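Local structure of capsid (Human calicivirus NLV/Boxer/2001/US, 4RDL) at residues S15-P20 against Q235-H240; H256-D261 against V295-S300. The protein forms the protruding (P) domain of the norovirus capsid protein, which dimerises and binds histo-blood group antigens, here the Lewis y tetrasaccharide. All coordinates share one frame; numbering follows the deposited sequence.

Contact 1. Residues S15-P20 against Q235-H240; sequences SVPNIP and QEFVSH
His-240 reaches from helix 235-244 to the loop segment 15-20, where Pro-17 lies against it and Ser-15 receives its tip. The side chain leaves the helix with CG anti to the backbone N (chi1 -171°), which carries the ring across to the loop. Its CB packs 3.7 Å from Pro-17 CG, and CG sits beside both CG and CD of the proline. Farther out, one imidazole face is covered by the Val-16 to Pro-17 peptide, with Val-16 C near the rim and Pro-17 N over the centre. His-240 CD2 comes 3.2 Å from Ser-15 O, which lies at the ring edge. At the tip, His-240 NE2 donates to Ser-15 OG at 2.9 Å, only 6° out of the ring plane.

Also on the helix, Phe-237 presents a face to the same proline: Pro-17 CD stands 3.7 Å from the Phe-237 ring centroid, 17° off the normal, in a CH-pi contact. The proline CD thus serves two rings, the distance from Pro-17 CD to the His-240 centroid being 4.1 Å. Val-16 CB approaches Phe-237 CE2 at 3.9 Å, while Pro-17 CG also touches the carbonyl of Glu-236. The carboxylate of Glu-236 turns elsewhere, to Ser-25 N and to Ser-66 OG of the second subunit. Asn-243 of that subunit also packs on Pro-17 and His-240, placing the contact at the dimer interface.

The in-plane bond to Ser-15 OG requires a proton on NE2; this bond and the Val-16 to Pro-17 backbone against one face probably hold the imidazole in its rotation.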
loop_
_atom_site.group_PDB
_atom_site.type_symbol
_atom_site.label_atom_id
_atom_site.label_comp_id
_atom_site.label_asym_id
_atom_site.label_seq_id
_atom_site.Cartn_x
_atom_site.Cartn_y
_atom_site.Cartn_z
ATOM N N SER A 15 14.291 4.446 16.730
ATOM C CA SER A 15 14.647 3.264 15.958
ATOM C C SER A 15 14.101 3.429 14.553
ATOM O O SER A 15 13.251 4.287 14.303
ATOM C CB SER A 15 14.068 1.998 16.593
ATOM O OG SER A 15 12.647 2.024 16.544
ATOM N N VAL A 16 14.615 2.625 13.628
ATOM C CA VAL A 16 14.044 2.556 12.286
ATOM C C VAL A 16 13.570 1.126 12.044
ATOM O O VAL A 16 13.971 0.212 12.767
ATOM C CB VAL A 16 15.054 2.997 11.206
ATOM C CG1 VAL A 16 15.502 4.434 11.456
ATOM C CG2 VAL A 16 16.251 2.050 11.143
ATOM N N PRO A 17 12.707 0.919 11.037
ATOM C CA PRO A 17 12.221 -0.443 10.815
ATOM C C PRO A 17 13.338 -1.460 10.598
ATOM O O PRO A 17 14.344 -1.186 9.933
ATOM C CB PRO A 17 11.372 -0.311 9.548
ATOM C CG PRO A 17 10.917 1.108 9.552
ATOM C CD PRO A 17 12.078 1.886 10.121
ATOM N N ASN A 18 13.124 -2.626 11.195
ATOM C CA ASN A 18 13.930 -3.821 11.038
ATOM C C ASN A 18 13.307 -4.666 9.930
ATOM O O ASN A 18 12.886 -5.809 10.155
ATOM C CB ASN A 18 13.902 -4.595 12.355
ATOM C CG ASN A 18 14.723 -5.852 12.315
ATOM O OD1 ASN A 18 15.784 -5.893 11.695
ATOM N ND2 ASN A 18 14.241 -6.892 12.988
ATOM N N ILE A 19 13.206 -4.059 8.753
ATOM C CA ILE A 19 12.681 -4.689 7.544
ATOM C C ILE A 19 13.655 -4.429 6.400
ATOM O O ILE A 19 14.104 -3.293 6.210
ATOM C CB ILE A 19 11.325 -4.072 7.138
ATOM C CG1 ILE A 19 10.287 -4.246 8.245
ATOM C CG2 ILE A 19 10.811 -4.687 5.833
ATOM C CD1 ILE A 19 9.056 -3.410 8.054
ATOM N N PRO A 20 13.988 -5.469 5.621
ATOM C CA PRO A 20 14.872 -5.244 4.473
ATOM C C PRO A 20 14.329 -4.184 3.520
ATOM O O PRO A 20 13.120 -4.090 3.289
ATOM C CB PRO A 20 14.923 -6.613 3.793
ATOM C CG PRO A 20 14.661 -7.581 4.901
ATOM C CD PRO A 20 13.645 -6.892 5.779
ATOM N N GLN A 235 7.917 4.240 2.773
ATOM C CA GLN A 235 6.660 4.496 3.458
ATOM C C GLN A 235 6.644 3.886 4.864
ATOM O O GLN A 235 6.110 4.470 5.807
ATOM C CB GLN A 235 5.479 3.962 2.654
ATOM C CG GLN A 235 4.137 4.282 3.304
ATOM C CD GLN A 235 3.909 5.777 3.441
ATOM O OE1 GLN A 235 4.426 6.566 2.651
ATOM N NE2 GLN A 235 3.117 6.175 4.439
ATOM N N GLU A 236 7.230 2.705 5.013
ATOM C CA GLU A 236 7.175 2.046 6.306
ATOM C C GLU A 236 8.051 2.763 7.346
ATOM O O GLU A 236 7.830 2.606 8.540
ATOM C CB GLU A 236 7.489 0.555 6.197
ATOM C CG GLU A 236 6.363 -0.270 5.555
ATOM C CD GLU A 236 6.324 -0.174 4.030
ATOM O OE1 GLU A 236 5.367 -0.719 3.428
ATOM O OE2 GLU A 236 7.240 0.435 3.425
ATOM N N PHE A 237 9.021 3.565 6.903
ATOM C CA PHE A 237 9.715 4.445 7.852
ATOM C C PHE A 237 8.734 5.487 8.384
ATOM O O PHE A 237 8.753 5.818 9.573
ATOM C CB PHE A 237 10.887 5.190 7.199
ATOM C CG PHE A 237 12.197 4.445 7.225
ATOM C CD1 PHE A 237 12.290 3.138 6.768
ATOM C CD2 PHE A 237 13.353 5.082 7.652
ATOM C CE1 PHE A 237 13.509 2.473 6.768
ATOM C CE2 PHE A 237 14.579 4.421 7.651
ATOM C CZ PHE A 237 14.654 3.120 7.214
ATOM N N VAL A 238 7.900 6.027 7.500
ATOM C CA VAL A 238 6.937 7.048 7.912
ATOM C C VAL A 238 6.004 6.506 8.999
ATOM O O VAL A 238 5.851 7.114 10.067
ATOM C CB VAL A 238 6.101 7.580 6.718
ATOM C CG1 VAL A 238 5.055 8.581 7.205
ATOM C CG2 VAL A 238 7.006 8.203 5.663
ATOM N N SER A 239 5.369 5.365 8.737
ATOM C CA SER A 239 4.434 4.814 9.718
ATOM C C SER A 239 5.165 4.425 11.001
ATOM O O SER A 239 4.613 4.539 12.093
ATOM C CB SER A 239 3.638 3.638 9.150
ATOM O OG SER A 239 4.482 2.660 8.581
ATOM N N HIS A 240 6.414 3.989 10.866
ATOM C CA HIS A 240 7.216 3.645 12.031
ATOM C C HIS A 240 7.390 4.860 12.941
ATOM O O HIS A 240 7.167 4.775 14.149
ATOM C CB HIS A 240 8.574 3.095 11.606
ATOM C CG HIS A 240 9.371 2.518 12.733
ATOM N ND1 HIS A 240 9.092 1.285 13.284
ATOM C CD2 HIS A 240 10.442 3.000 13.411
ATOM C CE1 HIS A 240 9.958 1.032 14.250
ATOM N NE2 HIS A 240 10.787 2.058 14.348
#

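Contact 2. Residues H256-D261 against V295-S300; sequences HYVDPD and VFVFIS
His-256, Tyr-257 and Val-258 pair with Val-297, Phe-296 and Val-295 as neighbours in the antiparallel P-domain sheet that includes strands 252-258, 265-272 and 295-302. Backbone bonds form two reciprocal pairs, His-256 with Val-297 and Val-258 with Val-295. The straightest is Val-258 N to Val-295 O, 2.8 Å with 175° at the hydrogen. Between them Tyr-257 and Phe-296 form the non-hydrogen-bonded pair, where Phe-296 CA lies 3.5 Å from His-256 O in a CA-H...O contact. Beyond the paired strand, Asp-259 OD2 accepts from Asp-261 N, an Asx turn.

Aromatic packing occupies the Tyr-257 and Phe-296 side of the sheet. Tyr-257 CD1 lies over the centre of the Phe-296 ring, 3.6 Å from Phe-296 CZ, with the planes inclined at 46°. The tyrosine OH is bonded to Pro-291 O and Gly-294 N, and Phe-269 meets Phe-296 edge-to-face.

Aliphatic contacts line the opposite face, where Val-258 CG2 meets Val-297 CG2 at 3.9 Å; past the strand end, Pro-260 CB touches Val-295 CG2.

A CH-pi contact completes the set: the His-256 ring, whose NE2 is bonded to Glu-268 OE2, carries Ile-299 CG1 over its centre, 3.6 Å from the centroid and 11° off the normal.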
loop_
_atom_site.group_PDB
_atom_site.type_symbol
_atom_site.label_atom_id
_atom_site.label_comp_id
_atom_site.label_asym_id
_atom_site.label_seq_id
_atom_site.Cartn_x
_atom_site.Cartn_y
_atom_site.Cartn_z
ATOM N N HIS A 256 23.348 2.276 10.258
ATOM C CA HIS A 256 24.146 1.351 9.477
ATOM C C HIS A 256 23.210 0.515 8.628
ATOM O O HIS A 256 22.181 0.041 9.105
ATOM C CB HIS A 256 25.010 0.469 10.373
ATOM C CG HIS A 256 26.179 1.192 10.945
ATOM N ND1 HIS A 256 27.094 0.588 11.781
ATOM C CD2 HIS A 256 26.594 2.473 10.791
ATOM C CE1 HIS A 256 28.017 1.467 12.120
ATOM N NE2 HIS A 256 27.742 2.617 11.526
ATOM N N TYR A 257 23.556 0.376 7.356
ATOM C CA TYR A 257 22.825 -0.470 6.427
ATOM C C TYR A 257 23.556 -1.796 6.444
ATOM O O TYR A 257 24.696 -1.898 5.969
ATOM C CB TYR A 257 22.850 0.173 5.044
ATOM C CG TYR A 257 22.110 -0.559 3.949
ATOM C CD1 TYR A 257 20.722 -0.687 3.978
ATOM C CD2 TYR A 257 22.793 -1.087 2.857
ATOM C CE1 TYR A 257 20.046 -1.332 2.962
ATOM C CE2 TYR A 257 22.115 -1.742 1.830
ATOM C CZ TYR A 257 20.743 -1.861 1.894
ATOM O OH TYR A 257 20.051 -2.494 0.882
ATOM N N VAL A 258 22.923 -2.802 7.037
ATOM C CA VAL A 258 23.618 -4.050 7.339
ATOM C C VAL A 258 23.137 -5.257 6.539
ATOM O O VAL A 258 21.981 -5.318 6.099
ATOM C CB VAL A 258 23.560 -4.375 8.846
ATOM C CG1 VAL A 258 23.945 -3.151 9.673
ATOM C CG2 VAL A 258 22.180 -4.908 9.244
ATOM N N ASP A 259 24.038 -6.214 6.361
ATOM C CA ASP A 259 23.705 -7.488 5.740
ATOM C C ASP A 259 22.608 -8.144 6.569
ATOM O O ASP A 259 22.723 -8.219 7.784
ATOM C CB ASP A 259 24.944 -8.379 5.702
ATOM C CG ASP A 259 24.698 -9.696 5.002
ATOM O OD1 ASP A 259 25.104 -9.832 3.827
ATOM O OD2 ASP A 259 24.097 -10.599 5.620
ATOM N N PRO A 260 21.534 -8.614 5.913
ATOM C CA PRO A 260 20.364 -9.101 6.651
ATOM C C PRO A 260 20.633 -10.395 7.416
ATOM O O PRO A 260 19.868 -10.736 8.315
ATOM C CB PRO A 260 19.336 -9.354 5.545
ATOM C CG PRO A 260 20.161 -9.631 4.327
ATOM C CD PRO A 260 21.357 -8.735 4.454
ATOM N N ASP A 261 21.707 -11.096 7.065
ATOM C CA ASP A 261 22.019 -12.374 7.693
ATOM C C ASP A 261 23.169 -12.311 8.695
ATOM O O ASP A 261 23.126 -12.971 9.732
ATOM C CB ASP A 261 22.299 -13.428 6.623
ATOM C CG ASP A 261 21.148 -13.575 5.649
ATOM O OD1 ASP A 261 20.112 -14.150 6.040
ATOM O OD2 ASP A 261 21.275 -13.105 4.500
ATOM N N VAL A 295 19.331 -4.096 5.770
ATOM C CA VAL A 295 18.440 -3.610 6.813
ATOM C C VAL A 295 19.075 -2.386 7.459
ATOM O O VAL A 295 20.240 -2.433 7.842
ATOM C CB VAL A 295 18.208 -4.698 7.888
ATOM C CG1 VAL A 295 17.399 -4.141 9.040
ATOM C CG2 VAL A 295 17.506 -5.914 7.274
ATOM N N PHE A 296 18.331 -1.288 7.556
ATOM C CA PHE A 296 18.833 -0.117 8.270
ATOM C C PHE A 296 18.700 -0.347 9.767
ATOM O O PHE A 296 17.660 -0.806 10.245
ATOM C CB PHE A 296 18.109 1.171 7.860
ATOM C CG PHE A 296 18.329 1.559 6.428
ATOM C CD1 PHE A 296 19.406 2.362 6.079
ATOM C CD2 PHE A 296 17.462 1.125 5.432
ATOM C CE1 PHE A 296 19.628 2.721 4.763
ATOM C CE2 PHE A 296 17.679 1.477 4.109
ATOM C CZ PHE A 296 18.766 2.278 3.775
ATOM N N VAL A 297 19.767 -0.027 10.497
ATOM C CA VAL A 297 19.772 -0.136 11.946
ATOM C C VAL A 297 20.244 1.176 12.568
ATOM O O VAL A 297 21.311 1.696 12.229
ATOM C CB VAL A 297 20.701 -1.275 12.423
ATOM C CG1 VAL A 297 20.687 -1.378 13.943
ATOM C CG2 VAL A 297 20.296 -2.598 11.794
ATOM N N PHE A 298 19.442 1.718 13.476
ATOM C CA PHE A 298 19.840 2.884 14.248
ATOM C C PHE A 298 20.968 2.546 15.230
ATOM O O PHE A 298 20.830 1.657 16.076
ATOM C CB PHE A 298 18.632 3.453 14.991
ATOM C CG PHE A 298 18.969 4.570 15.936
ATOM C CD1 PHE A 298 19.492 5.764 15.463
ATOM C CD2 PHE A 298 18.750 4.432 17.301
ATOM C CE1 PHE A 298 19.794 6.804 16.332
ATOM C CE2 PHE A 298 19.051 5.464 18.179
ATOM C CZ PHE A 298 19.575 6.651 17.694
ATOM N N ILE A 299 22.082 3.258 15.093
ATOM C CA ILE A 299 23.249 3.076 15.957
ATOM C C ILE A 299 23.197 4.038 17.140
ATOM O O ILE A 299 23.213 3.614 18.298
ATOM C CB ILE A 299 24.564 3.298 15.172
ATOM C CG1 ILE A 299 24.623 2.370 13.955
ATOM C CG2 ILE A 299 25.781 3.129 16.086
ATOM C CD1 ILE A 299 24.473 0.898 14.293
ATOM N N SER A 300 23.139 5.332 16.848
ATOM C CA SER A 300 23.071 6.345 17.894
ATOM C C SER A 300 22.809 7.713 17.301
ATOM O O SER A 300 22.955 7.916 16.096
ATOM C CB SER A 300 24.384 6.401 18.676
ATOM O OG SER A 300 25.371 7.059 17.908
#

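Overall arrangement
The two contacts have centres about 12 Å apart and lie on the same side of the chain's centre. Contact 1 joins a loop near the N-terminus to helix 235-244; strand 252-258 follows the helix and pairs with strand 295-302 in contact 2. The contacts meet directly: Val-16 CG2 touches Phe-296 O, Phe-237 CZ packs on Phe-296 CD2, and Asn-18 and Pro-20 lie against Val-295. Loop 15-20 thus touches both helix 235-244 and strand 295-302, and the helix also reaches the strand through Phe-237, tying the early part of the P domain to its C-terminal part. Neither contact includes a residue of the glycan pockets; contact 1, unlike contact 2, also touches the second subunit.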